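Local coordinates for catechol 2,3-dioxygenase (Pseudomonas sp. KL28, PDB 3HPY), which probably catalyses the iron-dependent extradiol cleavage of catechol by molecular oxygen, giving 2-hydroxy-6-oxohexa-2,4-dienoate, at residues H154-V165 with F205-H216. Sequence-based numbering, arbitrary orientation.
With FE (Fe (III) ion), chain I; MCT (4-methylcatechol), chain J.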
loop_
_atom_site.group_PDB
_atom_site.type_symbol
_atom_site.label_atom_id
_atom_site.label_comp_id
_atom_site.label_asym_id
_atom_site.label_seq_id
_atom_site.Cartn_x
_atom_site.Cartn_y
_atom_site.Cartn_z
ATOM N N HIS C 154 21.542 6.839 -2.905
ATOM C CA HIS C 154 22.582 7.619 -2.261
ATOM C C HIS C 154 23.407 6.718 -1.362
ATOM O O HIS C 154 23.335 5.493 -1.443
ATOM C CB HIS C 154 21.965 8.705 -1.386
ATOM C CG HIS C 154 21.101 8.174 -0.285
ATOM N ND1 HIS C 154 19.789 7.798 -0.483
ATOM C CD2 HIS C 154 21.353 7.971 1.032
ATOM C CE1 HIS C 154 19.269 7.394 0.663
ATOM N NE2 HIS C 154 20.197 7.488 1.597
ATOM N N CYS C 155 24.195 7.354 -0.498
ATOM C CA CYS C 155 25.016 6.648 0.471
ATOM C C CYS C 155 25.243 7.634 1.600
ATOM O O CYS C 155 25.068 8.844 1.424
ATOM C CB CYS C 155 26.355 6.205 -0.133
ATOM S SG CYS C 155 27.578 7.526 -0.376
ATOM N N LEU C 156 25.600 7.120 2.769
ATOM C CA LEU C 156 25.849 7.975 3.913
ATOM C C LEU C 156 27.259 7.667 4.386
ATOM O O LEU C 156 27.568 6.530 4.735
ATOM C CB LEU C 156 24.827 7.685 5.016
ATOM C CG LEU C 156 24.710 8.654 6.196
ATOM C CD1 LEU C 156 23.482 8.298 7.024
ATOM C CD2 LEU C 156 25.950 8.583 7.058
ATOM N N LEU C 157 28.113 8.686 4.373
ATOM C CA LEU C 157 29.498 8.530 4.784
ATOM C C LEU C 157 29.761 9.120 6.154
ATOM O O LEU C 157 29.114 10.084 6.570
ATOM C CB LEU C 157 30.442 9.201 3.784
ATOM C CG LEU C 157 30.376 8.793 2.314
ATOM C CD1 LEU C 157 30.035 7.310 2.182
ATOM C CD2 LEU C 157 29.352 9.657 1.622
ATOM N N TYR C 158 30.729 8.525 6.842
ATOM C CA TYR C 158 31.149 8.966 8.164
ATOM C C TYR C 158 32.610 9.368 8.097
ATOM O O TYR C 158 33.461 8.572 7.719
ATOM C CB TYR C 158 30.991 7.845 9.182
ATOM C CG TYR C 158 29.701 7.895 9.949
ATOM C CD1 TYR C 158 28.475 7.817 9.293
ATOM C CD2 TYR C 158 29.702 7.995 11.340
ATOM C CE1 TYR C 158 27.276 7.829 10.006
ATOM C CE2 TYR C 158 28.508 8.012 12.062
ATOM C CZ TYR C 158 27.300 7.927 11.388
ATOM O OH TYR C 158 26.115 7.926 12.084
ATOM N N GLY C 159 32.893 10.607 8.462
ATOM C CA GLY C 159 34.259 11.081 8.433
ATOM C C GLY C 159 34.325 12.433 9.100
ATOM O O GLY C 159 33.286 13.055 9.325
ATOM N N PRO C 160 35.529 12.911 9.441
ATOM C CA PRO C 160 35.737 14.210 10.093
ATOM C C PRO C 160 35.563 15.418 9.165
ATOM O O PRO C 160 35.545 15.273 7.937
ATOM C CB PRO C 160 37.164 14.098 10.627
ATOM C CG PRO C 160 37.831 13.215 9.599
ATOM C CD PRO C 160 36.786 12.143 9.376
ATOM N N ASN C 161 35.431 16.598 9.771
ATOM C CA ASN C 161 35.283 17.864 9.054
ATOM C C ASN C 161 34.127 17.860 8.057
ATOM O O ASN C 161 34.344 17.943 6.850
ATOM C CB ASN C 161 36.584 18.203 8.320
ATOM C CG ASN C 161 37.814 17.935 9.165
ATOM O OD1 ASN C 161 37.959 18.476 10.263
ATOM N ND2 ASN C 161 38.705 17.088 8.661
ATOM N N ILE C 162 32.902 17.772 8.567
ATOM C CA ILE C 162 31.713 17.755 7.719
ATOM C C ILE C 162 31.492 19.131 7.094
ATOM O O ILE C 162 31.039 19.242 5.954
ATOM C CB ILE C 162 30.455 17.362 8.539
ATOM C CG1 ILE C 162 30.657 15.985 9.177
ATOM C CG2 ILE C 162 29.235 17.344 7.653
ATOM C CD1 ILE C 162 31.013 14.886 8.190
ATOM N N ALA C 163 31.818 20.177 7.851
ATOM C CA ALA C 163 31.663 21.546 7.367
ATOM C C ALA C 163 32.422 21.738 6.062
ATOM O O ALA C 163 31.863 22.218 5.079
ATOM C CB ALA C 163 32.158 22.534 8.409
ATOM N N GLU C 164 33.697 21.363 6.054
ATOM C CA GLU C 164 34.500 21.501 4.846
ATOM C C GLU C 164 33.904 20.678 3.708
ATOM O O GLU C 164 33.868 21.144 2.562
ATOM C CB GLU C 164 35.947 21.070 5.097
ATOM C CG GLU C 164 36.753 22.009 5.995
ATOM C CD GLU C 164 38.224 21.608 6.081
ATOM O OE1 GLU C 164 38.927 22.085 7.000
ATOM O OE2 GLU C 164 38.679 20.817 5.222
ATOM N N VAL C 165 33.438 19.462 4.011
ATOM C CA VAL C 165 32.836 18.617 2.973
ATOM C C VAL C 165 31.627 19.329 2.382
ATOM O O VAL C 165 31.435 19.342 1.167
ATOM C CB VAL C 165 32.371 17.245 3.516
ATOM C CG1 VAL C 165 31.583 16.495 2.435
ATOM C CG2 VAL C 165 33.568 16.416 3.930
ATOM N N PHE C 205 26.373 13.004 5.004
ATOM C CA PHE C 205 27.581 12.846 5.820
ATOM C C PHE C 205 27.265 13.077 7.296
ATOM O O PHE C 205 26.439 13.927 7.650
ATOM C CB PHE C 205 28.677 13.853 5.426
ATOM C CG PHE C 205 29.263 13.637 4.060
ATOM C CD1 PHE C 205 28.676 14.209 2.933
ATOM C CD2 PHE C 205 30.409 12.871 3.900
ATOM C CE1 PHE C 205 29.224 14.019 1.671
ATOM C CE2 PHE C 205 30.965 12.675 2.638
ATOM C CZ PHE C 205 30.370 13.250 1.521
ATOM N N VAL C 206 27.937 12.320 8.155
ATOM C CA VAL C 206 27.753 12.466 9.588
ATOM C C VAL C 206 29.132 12.653 10.218
ATOM O O VAL C 206 30.065 11.913 9.903
ATOM C CB VAL C 206 27.064 11.232 10.189
ATOM C CG1 VAL C 206 26.869 11.419 11.681
ATOM C CG2 VAL C 206 25.721 11.017 9.523
ATOM N N GLU C 207 29.255 13.653 11.087
ATOM C CA GLU C 207 30.525 13.959 11.750
ATOM C C GLU C 207 31.043 12.728 12.475
ATOM O O GLU C 207 30.335 12.141 13.286
ATOM C CB GLU C 207 30.341 15.099 12.748
ATOM C CG GLU C 207 31.645 15.675 13.298
ATOM C CD GLU C 207 32.403 16.514 12.271
ATOM O OE1 GLU C 207 31.797 17.447 11.695
ATOM O OE2 GLU C 207 33.607 16.250 12.045
ATOM N N TYR C 208 32.278 12.340 12.179
ATOM C CA TYR C 208 32.864 11.167 12.803
ATOM C C TYR C 208 34.385 11.284 12.862
ATOM O O TYR C 208 35.021 11.685 11.889
ATOM C CB TYR C 208 32.475 9.927 12.005
ATOM C CG TYR C 208 32.712 8.628 12.726
ATOM C CD1 TYR C 208 32.066 8.352 13.930
ATOM C CD2 TYR C 208 33.549 7.654 12.185
ATOM C CE1 TYR C 208 32.246 7.133 14.579
ATOM C CE2 TYR C 208 33.736 6.433 12.822
ATOM C CZ TYR C 208 33.082 6.179 14.018
ATOM O OH TYR C 208 33.262 4.964 14.646
ATOM N N PRO C 209 34.985 10.933 14.013
ATOM C CA PRO C 209 36.437 10.994 14.213
ATOM C C PRO C 209 37.244 10.194 13.189
ATOM O O PRO C 209 38.313 10.632 12.761
ATOM C CB PRO C 209 36.608 10.454 15.627
ATOM C CG PRO C 209 35.362 10.923 16.304
ATOM C CD PRO C 209 34.299 10.611 15.275
ATOM N N GLU C 210 36.736 9.024 12.808
ATOM C CA GLU C 210 37.419 8.166 11.839
ATOM C C GLU C 210 37.072 8.633 10.436
ATOM O O GLU C 210 35.973 9.133 10.206
ATOM C CB GLU C 210 36.969 6.715 12.003
ATOM C CG GLU C 210 38.062 5.685 11.791
ATOM C CD GLU C 210 39.005 5.599 12.978
ATOM O OE1 GLU C 210 39.768 6.567 13.214
ATOM O OE2 GLU C 210 38.971 4.565 13.682
ATOM N N LYS C 211 37.999 8.457 9.498
ATOM C CA LYS C 211 37.758 8.877 8.125
ATOM C C LYS C 211 37.649 7.694 7.169
ATOM O O LYS C 211 38.216 6.627 7.416
ATOM C CB LYS C 211 38.873 9.818 7.650
ATOM C CG LYS C 211 40.238 9.164 7.533
ATOM C CD LYS C 211 41.227 10.058 6.787
ATOM C CE LYS C 211 41.538 11.338 7.545
ATOM N NZ LYS C 211 42.322 12.286 6.699
ATOM N N GLY C 212 36.910 7.897 6.080
ATOM C CA GLY C 212 36.738 6.858 5.079
ATOM C C GLY C 212 35.713 5.811 5.464
ATOM O O GLY C 212 35.591 4.771 4.807
ATOM N N LYS C 213 34.968 6.091 6.528
ATOM C CA LYS C 213 33.957 5.165 7.011
ATOM C C LYS C 213 32.688 5.176 6.163
ATOM O O LYS C 213 32.203 6.227 5.752
ATOM C CB LYS C 213 33.615 5.475 8.471
ATOM C CG LYS C 213 34.685 5.007 9.461
ATOM C CD LYS C 213 34.829 3.485 9.415
ATOM C CE LYS C 213 35.927 2.957 10.333
ATOM N NZ LYS C 213 37.290 3.296 9.845
ATOM N N LEU C 214 32.159 3.988 5.907
ATOM C CA LEU C 214 30.951 3.842 5.118
ATOM C C LEU C 214 29.809 3.399 6.015
ATOM O O LEU C 214 29.846 2.301 6.567
ATOM C CB LEU C 214 31.179 2.808 4.011
ATOM C CG LEU C 214 30.011 2.338 3.132
ATOM C CD1 LEU C 214 29.322 1.164 3.794
ATOM C CD2 LEU C 214 29.040 3.477 2.872
ATOM N N HIS C 215 28.805 4.253 6.182
ATOM C CA HIS C 215 27.665 3.879 7.011
ATOM C C HIS C 215 26.791 2.928 6.197
ATOM O O HIS C 215 26.455 1.834 6.655
ATOM C CB HIS C 215 26.840 5.099 7.430
ATOM C CG HIS C 215 25.823 4.797 8.489
ATOM N ND1 HIS C 215 26.076 4.965 9.834
ATOM C CD2 HIS C 215 24.573 4.283 8.404
ATOM C CE1 HIS C 215 25.028 4.567 10.533
ATOM N NE2 HIS C 215 24.102 4.147 9.689
ATOM N N HIS C 216 26.434 3.340 4.986
ATOM C CA HIS C 216 25.613 2.504 4.126
ATOM C C HIS C 216 25.366 3.112 2.756
ATOM O O HIS C 216 25.444 4.328 2.584
ATOM C CB HIS C 216 24.253 2.253 4.770
ATOM C CG HIS C 216 23.352 3.447 4.760
ATOM N ND1 HIS C 216 23.285 4.337 5.808
ATOM C CD2 HIS C 216 22.465 3.888 3.836
ATOM C CE1 HIS C 216 22.398 5.273 5.534
ATOM N NE2 HIS C 216 21.883 5.026 4.342
HETATM FE FE FE I . 20.061 6.350 3.682
HETATM C C1 MCT J . 18.726 9.167 7.648
HETATM C C2 MCT J . 19.639 8.196 7.203
HETATM C C3 MCT J . 19.528 7.699 5.884
HETATM O O3 MCT J . 20.391 6.772 5.459
HETATM C C4 MCT J . 18.516 8.175 5.007
HETATM O O4 MCT J . 18.428 7.681 3.740
HETATM C C5 MCT J . 17.594 9.159 5.458
HETATM C C6 MCT J . 17.711 9.650 6.783
HETATM C C MCT J . 18.830 9.695 9.044
HETATM O O HOH W 1 32.557 19.847 10.555
#
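His154 and His216 reach one iron ion from neighbouring antiparallel strands of a glyoxalase-type (vicinal oxygen chelate) module, in which Glu267 completes the protein's share of the metal site and 4-methylcatechol binds the metal through both oxygens. Each imidazole coordinates through NE2, and the ring planes are steeply inclined to each other. Both rings are swung over their own backbone, with CG between N and the carbonyl carbon (chi1 61° in His154, 73° in His216), which carries NE2 to the metal. Leu156 projects from the same strand as His154, beside the metal site: its CB packs against the His216 ring, CD1 faces the catechol, with 3.8 Å to MCT O3, and CD2 presses tightly on Val206 CG2.

Strand 154-159 is the central one here, pairing parallel with 205-207 and antiparallel with 213-216. Opposite Leu156 the latter strand makes a classic beta bulge, His215 N donating to Leu156 O (3.0 Å), with a weak bond from His216 N to the same oxygen, while Leu156 N donates to His216 O (2.8 Å).

Farther from the iron, Tyr158, Tyr208 and His215 form an aromatic cluster. Val206 CB sits over one face of the Tyr158 ring, 3.6 Å from the centroid, and the edge of the Tyr158 ring is directed at the face of Tyr208. The His215 ring runs alongside, its plane only 21° from that of Tyr158 but slid so far that the two hardly overlap.

On the other side of the sheet, Phe205 is held between aliphatic groups, Leu157 CD2 over one face and Val165 CG1, from the helix, over the opposite one. Where the strand turns into that helix, Glu207 bends at chi2 and brings its carboxylate to the helix start: OE2 takes a weak bond from Asn161 N, and OE1 accepts a weak one from Ile162 N at 3.3 Å and a second from a water, which itself accepts the N-H of Ala163.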